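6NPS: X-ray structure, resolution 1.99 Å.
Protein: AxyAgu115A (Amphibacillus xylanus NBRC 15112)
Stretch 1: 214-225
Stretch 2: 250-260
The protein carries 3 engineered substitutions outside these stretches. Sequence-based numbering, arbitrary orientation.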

# COMPACT_ATOMS: atom_id res chain seq x y z
N TRP A 214 16.72 -24.21 34.74
CA TRP A 214 17.64 -24.20 33.62
C TRP A 214 18.33 -22.85 33.59
O TRP A 214 17.66 -21.81 33.45
N PRO A 215 19.65 -22.80 33.69
CA PRO A 215 20.35 -21.52 33.76
C PRO A 215 20.57 -20.93 32.38
O PRO A 215 20.29 -21.53 31.34
N ALA A 216 21.06 -19.69 32.40
CA ALA A 216 21.43 -19.04 31.15
C ALA A 216 22.55 -19.82 30.46
O ALA A 216 23.44 -20.39 31.12
N MET A 217 22.46 -19.90 29.13
CA MET A 217 23.31 -20.79 28.37
C MET A 217 23.74 -20.24 27.02
O MET A 217 24.46 -20.94 26.30
N TRP A 218 23.35 -19.01 26.65
CA TRP A 218 23.70 -18.55 25.31
C TRP A 218 25.17 -18.15 25.22
O TRP A 218 25.90 -18.62 24.33
N SER A 219 25.62 -17.22 26.07
CA SER A 219 27.02 -16.83 26.14
C SER A 219 27.54 -16.98 27.57
O SER A 219 28.22 -16.10 28.13
N ALA A 220 27.15 -18.08 28.19
CA ALA A 220 27.45 -18.35 29.59
C ALA A 220 27.64 -19.85 29.73
O ALA A 220 27.08 -20.64 28.96
N ARG A 221 28.43 -20.24 30.72
CA ARG A 221 28.62 -21.65 31.07
C ARG A 221 28.42 -21.74 32.57
O ARG A 221 29.31 -21.36 33.34
N PHE A 222 27.25 -22.25 32.95
CA PHE A 222 26.86 -22.26 34.35
C PHE A 222 27.88 -23.03 35.17
O PHE A 222 28.23 -22.61 36.28
N ASN A 223 28.42 -24.13 34.62
CA ASN A 223 29.38 -24.97 35.38
C ASN A 223 30.76 -24.36 35.52
O ASN A 223 31.58 -24.89 36.28
N ASP A 224 31.04 -23.25 34.82
CA ASP A 224 32.38 -22.67 34.74
C ASP A 224 32.47 -21.21 35.13
O ASP A 224 33.59 -20.71 35.26
N ASP A 225 31.34 -20.50 35.30
CA ASP A 225 31.31 -19.04 35.40
C ASP A 225 31.14 -18.56 36.83
O ASP A 225 30.82 -17.39 37.04
N CYS A 250 23.70 -34.78 29.46
CA CYS A 250 24.77 -35.34 30.28
C CYS A 250 25.55 -34.25 31.01
O CYS A 250 26.77 -34.33 31.14
N LEU A 251 24.83 -33.24 31.47
CA LEU A 251 25.33 -32.20 32.38
C LEU A 251 26.35 -31.27 31.71
O LEU A 251 27.22 -30.69 32.37
N ARG A 252 26.22 -31.13 30.40
CA ARG A 252 27.07 -30.27 29.58
C ARG A 252 26.22 -29.14 29.03
O ARG A 252 25.36 -29.39 28.17
N TYR A 253 26.48 -27.90 29.45
CA TYR A 253 25.69 -26.80 28.87
C TYR A 253 26.21 -26.46 27.47
O TYR A 253 27.33 -26.80 27.10
N GLY A 254 25.38 -25.70 26.73
CA GLY A 254 25.53 -25.62 25.28
C GLY A 254 26.83 -25.02 24.81
O GLY A 254 27.27 -25.29 23.68
N GLU A 255 27.47 -24.18 25.62
CA GLU A 255 28.71 -23.55 25.17
C GLU A 255 29.97 -24.34 25.56
O GLU A 255 31.08 -23.99 25.09
N GLU A 256 29.85 -25.38 26.39
CA GLU A 256 31.05 -26.09 26.86
C GLU A 256 31.83 -26.68 25.70
O GLU A 256 33.06 -26.53 25.64
N TYR A 257 31.14 -27.33 24.74
CA TYR A 257 31.86 -28.07 23.70
C TYR A 257 32.69 -27.13 22.83
O TYR A 257 33.77 -27.51 22.36
N LYS A 258 32.22 -25.90 22.66
CA LYS A 258 32.95 -24.94 21.84
C LYS A 258 34.38 -24.72 22.33
O LYS A 258 35.28 -24.50 21.51
N TYR A 259 34.62 -24.77 23.64
CA TYR A 259 35.95 -24.51 24.20
C TYR A 259 36.79 -25.77 24.36
O TYR A 259 38.01 -25.66 24.52
N LEU A 260 36.16 -26.95 24.37
CA LEU A 260 36.86 -28.21 24.60
C LEU A 260 37.11 -29.00 23.33
O LEU A 260 37.89 -29.96 23.36

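The contact is a mixed one between an irregular loop and a turn leading into a short helix: it buries 598 Å², summed over both sides, and combines aromatic packing, one direct hydrogen bond and bridging waters.

Y253 (chi1 -69°, m) points toward the loop. P215 CG lies 3.4 Å from Y253 CE1, and F222 (chi1 t) sets its CB over one face of the Y253 ring, 4.3 Å from the centroid and 22° off the normal, a CH-pi geometry.

At the edge of that ring, N223 (m) donates from ND2 to E256 OE2 (2.9 Å, 146°). The same OE2 accepts from Y253 N at 2.9 Å, while R252 NH1 forms a salt bridge with E256 OE1 (2.8 Å), so its own stretch holds the carboxylate. D224 OD2 stands 4.1 Å from E256 OE1, a pairing of like charges; waters 3 and 4 each donate to both carboxylates, water 3 only weakly to E256.

R221 (m, t, m) starts sideways, but its end reaches Y259 (m): the guanidinium lies flat on the ring, centres 3.8 Å apart and planes at 16°, a cation-pi stack. Water 2 links R221 NH1 to E256 O.

E255 (m, m) packs CB against R221 CG (3.7 Å), and K258 NZ salt-bridges E255 OE2 (3.0 Å). Water 1 accepts from E255 N at 2.9 Å.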

# COMPACT_ATOMS: atom_id res chain seq x y z
CB TRP A 214 16.94 -24.45 32.28
CG TRP A 214 16.29 -25.80 32.05
CD1 TRP A 214 16.28 -26.89 32.89
CD2 TRP A 214 15.53 -26.17 30.89
NE1 TRP A 214 15.54 -27.90 32.32
CE2 TRP A 214 15.07 -27.49 31.10
CE3 TRP A 214 15.16 -25.49 29.71
CZ2 TRP A 214 14.26 -28.15 30.17
CZ3 TRP A 214 14.35 -26.14 28.79
CH2 TRP A 214 13.90 -27.46 29.04
CB PRO A 215 21.69 -21.90 34.39
CG PRO A 215 21.94 -23.28 33.86
CD PRO A 215 20.58 -23.95 33.77
CB ALA A 216 21.87 -17.60 31.41
CB MET A 217 22.60 -22.14 28.13
CG MET A 217 21.19 -21.94 27.61
SD MET A 217 20.88 -22.10 25.83
CE MET A 217 20.23 -23.77 25.80
CB TRP A 218 22.79 -17.41 24.85
CG TRP A 218 21.59 -17.96 24.15
CD1 TRP A 218 21.23 -19.28 24.06
CD2 TRP A 218 20.59 -17.23 23.43
NE1 TRP A 218 20.07 -19.41 23.35
CE2 TRP A 218 19.65 -18.17 22.95
CE3 TRP A 218 20.39 -15.87 23.15
CZ2 TRP A 218 18.53 -17.80 22.20
CZ3 TRP A 218 19.28 -15.50 22.41
CH2 TRP A 218 18.36 -16.46 21.95
CB SER A 219 27.23 -15.40 25.64
OG SER A 219 27.05 -14.48 26.71
CB ALA A 220 26.32 -17.88 30.51
CB ARG A 221 30.02 -22.14 30.67
CG ARG A 221 30.19 -22.29 29.18
CD ARG A 221 31.65 -22.60 28.84
NE ARG A 221 32.55 -21.49 29.17
CZ ARG A 221 33.85 -21.62 29.41
NH1 ARG A 221 34.44 -22.81 29.33
NH2 ARG A 221 34.59 -20.56 29.71
CB PHE A 222 25.47 -22.86 34.47
CG PHE A 222 24.94 -22.89 35.89
CD1 PHE A 222 24.35 -21.77 36.46
CD2 PHE A 222 25.03 -24.07 36.64
CE1 PHE A 222 23.80 -21.86 37.78
CE2 PHE A 222 24.55 -24.14 37.94
CZ PHE A 222 23.90 -23.04 38.50
CB ASN A 223 29.55 -26.35 34.74
CG ASN A 223 28.27 -27.16 34.80
OD1 ASN A 223 27.50 -27.06 35.77
ND2 ASN A 223 28.00 -27.94 33.74
CB ASP A 224 32.92 -22.81 33.30
CG ASP A 224 32.95 -24.25 32.81
OD1 ASP A 224 33.90 -24.99 33.18
OD2 ASP A 224 32.04 -24.65 32.05
CB ASP A 225 30.16 -18.45 34.58
CG ASP A 225 30.40 -18.53 33.07
OD1 ASP A 225 31.55 -18.81 32.64
OD2 ASP A 225 29.42 -18.31 32.31
CB CYS A 250 25.73 -36.17 29.42
SG CYS A 250 24.97 -37.74 29.04
CB LEU A 251 25.90 -32.81 33.66
CG LEU A 251 24.93 -33.74 34.40
CD1 LEU A 251 25.61 -34.38 35.63
CD2 LEU A 251 23.60 -33.00 34.81
CB ARG A 252 27.66 -31.07 28.42
CG ARG A 252 28.72 -32.08 28.91
CD ARG A 252 29.93 -31.34 29.45
NE ARG A 252 31.12 -32.19 29.33
CZ ARG A 252 32.34 -31.84 29.73
NH1 ARG A 252 32.57 -30.66 30.30
NH2 ARG A 252 33.35 -32.70 29.57
CB TYR A 253 25.71 -25.58 29.77
CG TYR A 253 24.91 -25.88 31.03
CD1 TYR A 253 23.51 -25.82 31.02
CD2 TYR A 253 25.56 -26.32 32.19
CE1 TYR A 253 22.78 -26.14 32.15
CE2 TYR A 253 24.83 -26.63 33.32
CZ TYR A 253 23.44 -26.53 33.29
OH TYR A 253 22.70 -26.86 34.41
CB GLU A 255 28.81 -22.12 25.73
CG GLU A 255 27.77 -21.15 25.16
CD GLU A 255 28.11 -20.67 23.76
OE1 GLU A 255 27.72 -21.33 22.76
OE2 GLU A 255 28.79 -19.63 23.65
CB GLU A 256 30.67 -27.19 27.86
CG GLU A 256 30.10 -26.61 29.17
CD GLU A 256 30.01 -27.61 30.34
OE1 GLU A 256 31.00 -28.35 30.59
OE2 GLU A 256 28.94 -27.63 31.01
CB TYR A 257 30.88 -28.88 22.84
CG TYR A 257 31.60 -29.85 21.88
CD1 TYR A 257 31.42 -29.76 20.52
CD2 TYR A 257 32.41 -30.87 22.37
CE1 TYR A 257 32.04 -30.64 19.64
CE2 TYR A 257 33.06 -31.76 21.49
CZ TYR A 257 32.87 -31.64 20.13
OH TYR A 257 33.50 -32.50 19.25
CB LYS A 258 32.19 -23.61 21.79
CG LYS A 258 32.67 -22.70 20.70
CD LYS A 258 32.10 -21.29 20.82
CE LYS A 258 31.84 -20.88 22.27
NZ LYS A 258 31.45 -19.44 22.36
CB TYR A 259 35.83 -23.85 25.58
CG TYR A 259 35.14 -22.50 25.61
CD1 TYR A 259 35.87 -21.31 25.58
CD2 TYR A 259 33.75 -22.41 25.68
CE1 TYR A 259 35.24 -20.08 25.62
CE2 TYR A 259 33.11 -21.17 25.70
CZ TYR A 259 33.86 -20.01 25.68
OH TYR A 259 33.24 -18.78 25.71
CB LEU A 260 36.04 -29.07 25.60
CG LEU A 260 35.80 -28.43 26.96
CD1 LEU A 260 34.88 -29.26 27.82
CD2 LEU A 260 37.06 -28.13 27.69
O HOH W 1 26.19 -22.78 27.84
O HOH W 2 33.94 -25.53 28.24
O HOH W 3 29.03 -24.99 31.97
O HOH W 4 33.43 -26.64 30.58